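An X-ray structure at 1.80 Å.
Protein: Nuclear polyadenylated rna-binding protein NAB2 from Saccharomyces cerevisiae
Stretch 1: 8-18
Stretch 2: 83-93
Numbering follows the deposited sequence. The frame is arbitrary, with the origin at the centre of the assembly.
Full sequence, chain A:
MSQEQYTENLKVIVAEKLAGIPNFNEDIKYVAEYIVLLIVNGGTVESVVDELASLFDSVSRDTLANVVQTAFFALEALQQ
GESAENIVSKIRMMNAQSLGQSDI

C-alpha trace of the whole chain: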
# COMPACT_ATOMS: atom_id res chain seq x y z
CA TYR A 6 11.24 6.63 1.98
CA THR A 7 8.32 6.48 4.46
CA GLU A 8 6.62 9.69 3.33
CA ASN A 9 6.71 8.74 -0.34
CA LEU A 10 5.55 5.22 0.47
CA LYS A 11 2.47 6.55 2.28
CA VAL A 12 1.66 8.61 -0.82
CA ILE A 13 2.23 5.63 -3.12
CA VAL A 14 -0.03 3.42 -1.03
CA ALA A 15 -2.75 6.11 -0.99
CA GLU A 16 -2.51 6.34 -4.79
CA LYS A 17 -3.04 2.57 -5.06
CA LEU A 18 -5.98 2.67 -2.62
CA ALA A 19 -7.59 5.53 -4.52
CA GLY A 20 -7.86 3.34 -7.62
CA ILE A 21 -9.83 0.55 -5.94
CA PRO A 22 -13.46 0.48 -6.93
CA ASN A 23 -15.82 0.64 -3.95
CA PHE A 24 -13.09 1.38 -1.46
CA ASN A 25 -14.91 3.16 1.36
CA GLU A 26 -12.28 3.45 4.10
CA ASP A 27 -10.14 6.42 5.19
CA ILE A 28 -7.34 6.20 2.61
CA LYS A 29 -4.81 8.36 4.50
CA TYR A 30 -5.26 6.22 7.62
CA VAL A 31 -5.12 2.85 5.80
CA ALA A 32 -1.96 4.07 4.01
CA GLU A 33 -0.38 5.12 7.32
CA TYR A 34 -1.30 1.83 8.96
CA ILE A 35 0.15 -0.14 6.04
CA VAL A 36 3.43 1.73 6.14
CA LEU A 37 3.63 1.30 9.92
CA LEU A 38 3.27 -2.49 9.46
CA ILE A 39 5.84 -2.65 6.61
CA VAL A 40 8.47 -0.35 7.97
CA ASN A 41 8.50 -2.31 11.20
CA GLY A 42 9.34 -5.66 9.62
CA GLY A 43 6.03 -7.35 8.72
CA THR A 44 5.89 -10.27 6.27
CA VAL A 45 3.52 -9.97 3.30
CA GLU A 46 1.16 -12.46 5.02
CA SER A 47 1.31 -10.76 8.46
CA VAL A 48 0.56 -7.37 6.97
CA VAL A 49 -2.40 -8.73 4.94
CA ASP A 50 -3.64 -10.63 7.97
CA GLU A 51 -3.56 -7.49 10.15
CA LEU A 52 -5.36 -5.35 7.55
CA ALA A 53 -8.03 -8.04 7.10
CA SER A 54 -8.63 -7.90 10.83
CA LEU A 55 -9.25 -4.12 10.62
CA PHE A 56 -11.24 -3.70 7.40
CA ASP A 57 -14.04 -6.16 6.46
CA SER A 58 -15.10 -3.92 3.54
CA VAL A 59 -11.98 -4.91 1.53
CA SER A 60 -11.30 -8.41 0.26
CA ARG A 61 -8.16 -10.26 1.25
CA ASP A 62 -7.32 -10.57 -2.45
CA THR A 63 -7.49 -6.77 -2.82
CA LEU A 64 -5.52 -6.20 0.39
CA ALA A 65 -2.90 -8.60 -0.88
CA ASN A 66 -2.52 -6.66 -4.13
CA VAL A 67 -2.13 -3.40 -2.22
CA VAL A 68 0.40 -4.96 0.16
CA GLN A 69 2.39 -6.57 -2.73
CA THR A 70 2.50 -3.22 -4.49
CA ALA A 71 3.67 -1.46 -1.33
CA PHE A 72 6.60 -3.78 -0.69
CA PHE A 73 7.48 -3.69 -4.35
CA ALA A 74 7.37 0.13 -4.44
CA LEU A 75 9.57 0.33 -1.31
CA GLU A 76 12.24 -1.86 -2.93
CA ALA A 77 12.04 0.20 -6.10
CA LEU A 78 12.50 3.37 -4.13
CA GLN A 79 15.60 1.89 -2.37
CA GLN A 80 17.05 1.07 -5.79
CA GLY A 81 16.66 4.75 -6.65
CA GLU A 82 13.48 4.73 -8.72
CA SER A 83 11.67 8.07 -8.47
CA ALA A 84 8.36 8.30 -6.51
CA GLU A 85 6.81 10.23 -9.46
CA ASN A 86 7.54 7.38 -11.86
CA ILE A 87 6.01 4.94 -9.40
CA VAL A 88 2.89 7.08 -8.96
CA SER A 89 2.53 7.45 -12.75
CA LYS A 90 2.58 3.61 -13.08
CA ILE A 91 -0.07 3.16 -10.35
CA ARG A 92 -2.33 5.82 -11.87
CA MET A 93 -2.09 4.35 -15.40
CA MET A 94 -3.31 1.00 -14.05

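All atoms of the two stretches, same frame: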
# COMPACT_ATOMS: atom_id res chain seq x y z
N GLU A 8 7.62 8.71 3.72
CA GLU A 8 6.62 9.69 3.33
C GLU A 8 6.16 9.43 1.90
O GLU A 8 4.97 9.43 1.60
CB GLU A 8 7.12 11.13 3.53
CG GLU A 8 7.25 11.57 4.99
CD GLU A 8 5.98 11.36 5.81
OE1 GLU A 8 4.92 11.91 5.45
OE2 GLU A 8 6.02 10.64 6.83
N ASN A 9 7.10 9.13 1.01
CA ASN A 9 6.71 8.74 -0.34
C ASN A 9 5.97 7.41 -0.41
O ASN A 9 5.09 7.24 -1.26
CB ASN A 9 7.93 8.72 -1.25
CG ASN A 9 8.34 10.11 -1.68
OD1 ASN A 9 7.51 11.03 -1.73
ND2 ASN A 9 9.62 10.29 -1.99
N LEU A 10 6.31 6.47 0.45
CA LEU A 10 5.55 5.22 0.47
C LEU A 10 4.08 5.42 0.87
O LEU A 10 3.18 4.82 0.29
CB LEU A 10 6.24 4.19 1.36
CG LEU A 10 5.69 2.80 1.14
CD1 LEU A 10 5.83 2.26 -0.29
CD2 LEU A 10 6.33 1.83 2.14
N LYS A 11 3.84 6.30 1.83
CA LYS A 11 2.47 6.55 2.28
C LYS A 11 1.69 7.16 1.13
O LYS A 11 0.55 6.81 0.88
CB LYS A 11 2.48 7.47 3.47
CG LYS A 11 2.92 6.86 4.81
CD LYS A 11 2.83 7.96 5.90
CE LYS A 11 3.72 7.66 7.08
NZ LYS A 11 4.00 8.89 7.84
N VAL A 12 2.33 8.03 0.37
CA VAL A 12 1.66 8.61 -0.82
C VAL A 12 1.40 7.55 -1.87
O VAL A 12 0.29 7.42 -2.40
CB VAL A 12 2.47 9.74 -1.44
CG1 VAL A 12 1.93 10.09 -2.83
CG2 VAL A 12 2.46 11.00 -0.55
N ILE A 13 2.37 6.67 -2.09
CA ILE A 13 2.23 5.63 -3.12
C ILE A 13 1.14 4.65 -2.77
O ILE A 13 0.34 4.23 -3.60
CB ILE A 13 3.55 4.88 -3.34
CG1 ILE A 13 4.51 5.76 -4.15
CG2 ILE A 13 3.34 3.52 -4.04
CD1 ILE A 13 5.97 5.23 -4.06
N VAL A 14 1.06 4.31 -1.49
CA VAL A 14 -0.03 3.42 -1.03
C VAL A 14 -1.42 4.06 -1.17
O VAL A 14 -2.36 3.43 -1.67
CB VAL A 14 0.27 2.93 0.41
CG1 VAL A 14 -0.92 2.10 0.99
CG2 VAL A 14 1.52 2.06 0.42
N ALA A 15 -1.55 5.32 -0.74
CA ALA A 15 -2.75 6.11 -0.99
C ALA A 15 -3.15 6.15 -2.46
O ALA A 15 -4.33 6.09 -2.78
CB ALA A 15 -2.59 7.53 -0.38
N GLU A 16 -2.19 6.28 -3.37
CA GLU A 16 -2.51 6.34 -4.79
C GLU A 16 -3.12 5.01 -5.25
O GLU A 16 -4.08 4.97 -6.05
CB GLU A 16 -1.26 6.68 -5.61
CG GLU A 16 -0.73 8.03 -5.32
CD GLU A 16 -1.60 9.15 -5.85
OE1 GLU A 16 -2.26 9.03 -6.91
OE2 GLU A 16 -1.51 10.25 -5.28
N LYS A 17 -2.55 3.93 -4.74
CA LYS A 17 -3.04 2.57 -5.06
C LYS A 17 -4.45 2.37 -4.52
O LYS A 17 -5.37 1.99 -5.26
CB LYS A 17 -2.07 1.54 -4.51
CG LYS A 17 -2.49 0.06 -4.73
CD LYS A 17 -2.52 -0.34 -6.16
CE LYS A 17 -2.89 -1.83 -6.21
NZ LYS A 17 -2.71 -2.42 -7.53
N LEU A 18 -4.65 2.73 -3.25
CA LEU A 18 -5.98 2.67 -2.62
C LEU A 18 -7.04 3.50 -3.36
O LEU A 18 -8.20 3.09 -3.55
CB LEU A 18 -5.85 3.11 -1.17
CG LEU A 18 -5.00 2.23 -0.25
CD1 LEU A 18 -4.97 2.95 1.14
CD2 LEU A 18 -5.58 0.81 -0.16
N SER A 83 12.31 6.86 -8.95
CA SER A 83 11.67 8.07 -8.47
C SER A 83 10.21 7.80 -8.03
O SER A 83 9.49 6.98 -8.64
CB SER A 83 11.78 9.21 -9.54
OG SER A 83 10.62 9.15 -10.41
N ALA A 84 9.75 8.42 -6.94
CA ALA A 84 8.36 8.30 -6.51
C ALA A 84 7.36 8.74 -7.59
O ALA A 84 6.32 8.12 -7.75
CB ALA A 84 8.09 9.12 -5.22
N GLU A 85 7.66 9.80 -8.34
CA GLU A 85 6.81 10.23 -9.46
C GLU A 85 6.54 9.10 -10.44
O GLU A 85 5.40 8.86 -10.81
CB GLU A 85 7.45 11.38 -10.25
CG GLU A 85 7.25 12.68 -9.54
CD GLU A 85 7.94 13.80 -10.35
OE1 GLU A 85 7.48 14.11 -11.54
OE2 GLU A 85 8.92 14.36 -9.74
N ASN A 86 7.63 8.44 -10.87
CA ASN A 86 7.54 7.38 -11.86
C ASN A 86 6.65 6.27 -11.32
O ASN A 86 5.82 5.69 -12.05
CB ASN A 86 8.93 6.80 -12.22
CG ASN A 86 9.81 7.74 -13.03
OD1 ASN A 86 11.04 7.62 -12.99
ND2 ASN A 86 9.18 8.67 -13.80
N ILE A 87 6.79 5.99 -10.03
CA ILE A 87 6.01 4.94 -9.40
C ILE A 87 4.52 5.29 -9.33
O ILE A 87 3.65 4.49 -9.67
CB ILE A 87 6.58 4.55 -8.01
CG1 ILE A 87 8.03 4.05 -8.15
CG2 ILE A 87 5.62 3.57 -7.34
CD1 ILE A 87 8.65 3.63 -6.83
N VAL A 88 4.24 6.52 -8.91
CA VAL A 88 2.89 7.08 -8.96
C VAL A 88 2.29 7.04 -10.38
O VAL A 88 1.16 6.62 -10.54
CB VAL A 88 2.90 8.53 -8.46
CG1 VAL A 88 1.53 9.20 -8.70
CG2 VAL A 88 3.22 8.60 -6.95
N SER A 89 3.05 7.46 -11.39
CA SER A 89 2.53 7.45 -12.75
C SER A 89 2.11 6.02 -13.16
O SER A 89 1.07 5.85 -13.78
CB SER A 89 3.50 8.12 -13.75
OG SER A 89 3.08 9.47 -13.97
N LYS A 90 2.87 5.01 -12.76
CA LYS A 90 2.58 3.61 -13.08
C LYS A 90 1.27 3.17 -12.40
O LYS A 90 0.43 2.52 -13.02
CB LYS A 90 3.74 2.70 -12.65
CG LYS A 90 4.97 2.67 -13.60
CD LYS A 90 6.15 1.97 -12.92
CE LYS A 90 7.52 2.48 -13.39
NZ LYS A 90 7.56 2.63 -14.86
N ILE A 91 1.11 3.53 -11.12
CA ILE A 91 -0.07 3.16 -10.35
C ILE A 91 -1.33 3.80 -10.91
O ILE A 91 -2.38 3.15 -10.99
CB ILE A 91 0.10 3.54 -8.86
CG1 ILE A 91 1.07 2.55 -8.19
CG2 ILE A 91 -1.29 3.59 -8.15
CD1 ILE A 91 1.81 3.11 -7.00
N ARG A 92 -1.22 5.08 -11.27
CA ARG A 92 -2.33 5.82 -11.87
C ARG A 92 -2.74 5.33 -13.26
O ARG A 92 -3.93 5.26 -13.55
CB ARG A 92 -2.00 7.31 -11.93
CG ARG A 92 -2.04 7.99 -10.56
CD ARG A 92 -1.66 9.46 -10.68
NE ARG A 92 -1.61 10.09 -9.35
CZ ARG A 92 -1.24 11.35 -9.15
NH1 ARG A 92 -0.83 12.11 -10.16
NH2 ARG A 92 -1.13 11.83 -7.92
N MET A 93 -1.77 4.95 -14.09
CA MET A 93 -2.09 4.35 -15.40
C MET A 93 -3.03 3.17 -15.16
O MET A 93 -4.09 3.08 -15.78
CB MET A 93 -0.85 3.82 -16.13
CG MET A 93 0.30 4.79 -16.41
SD MET A 93 0.39 5.52 -18.06
CE MET A 93 0.17 7.28 -17.73

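Residues 8-18 are helical throughout, in a helix that begins earlier in the chain. Residues 84-93 form a second helix, with Ser-83 at its N-cap. The two helices run nearly parallel, with 10° between their N-to-C directions and a closest axial approach of 9.3 Å. Their register is regular. Asn-9 lies beside Ala-84, Ile-13 beside Val-88, and Lys-17 beside Ile-91, with CA-CA distances of 6.4, 6.1 and 6.1 Å. The steps of three or four residues match the helical repeat, so one face of each helix meets the other.

Backbone bonds from residue i+4 N to residue i O run along both helices. Asn-86 N has no such partner within its helix. It donates instead to Ser-83 OG at 3.1 Å, and this bond caps the helix start.

Ile-13 is central to the apolar contact. Its CD1 lies 3.7 Å from Ile-87 CG2, its CG1 4.2 Å from Val-88 CG2, and its CG2 3.4 Å from Ile-91 CD1. Its CA-to-CB bond points sideways, but the end of the side chain comes nearer to the second helix. Ile-91 points toward the first helix. Its CG2 packs against the backbone there, 3.7 Å from both Glu-16 C and Lys-17 N. Near the start of the second helix, the small Ala-84 places CB 3.7 Å from Asn-9 CG.

A salt bridge joins Glu-16 and Arg-92. Arg-92 NE donates to Glu-16 OE1 at 2.7 Å, and Arg-92 NH2 donates to Glu-16 OE2 at 3.1 Å. The N-H...O angles are 163° and 169°, so both bonds are close to linear. The carboxylate meets the edge of the guanidinium, pairing two acceptors with two donors as well as opposite charges. Glu-16 OE1 also lies 4.2 Å from Val-88 CG1, which places the charged pair beside the apolar contact.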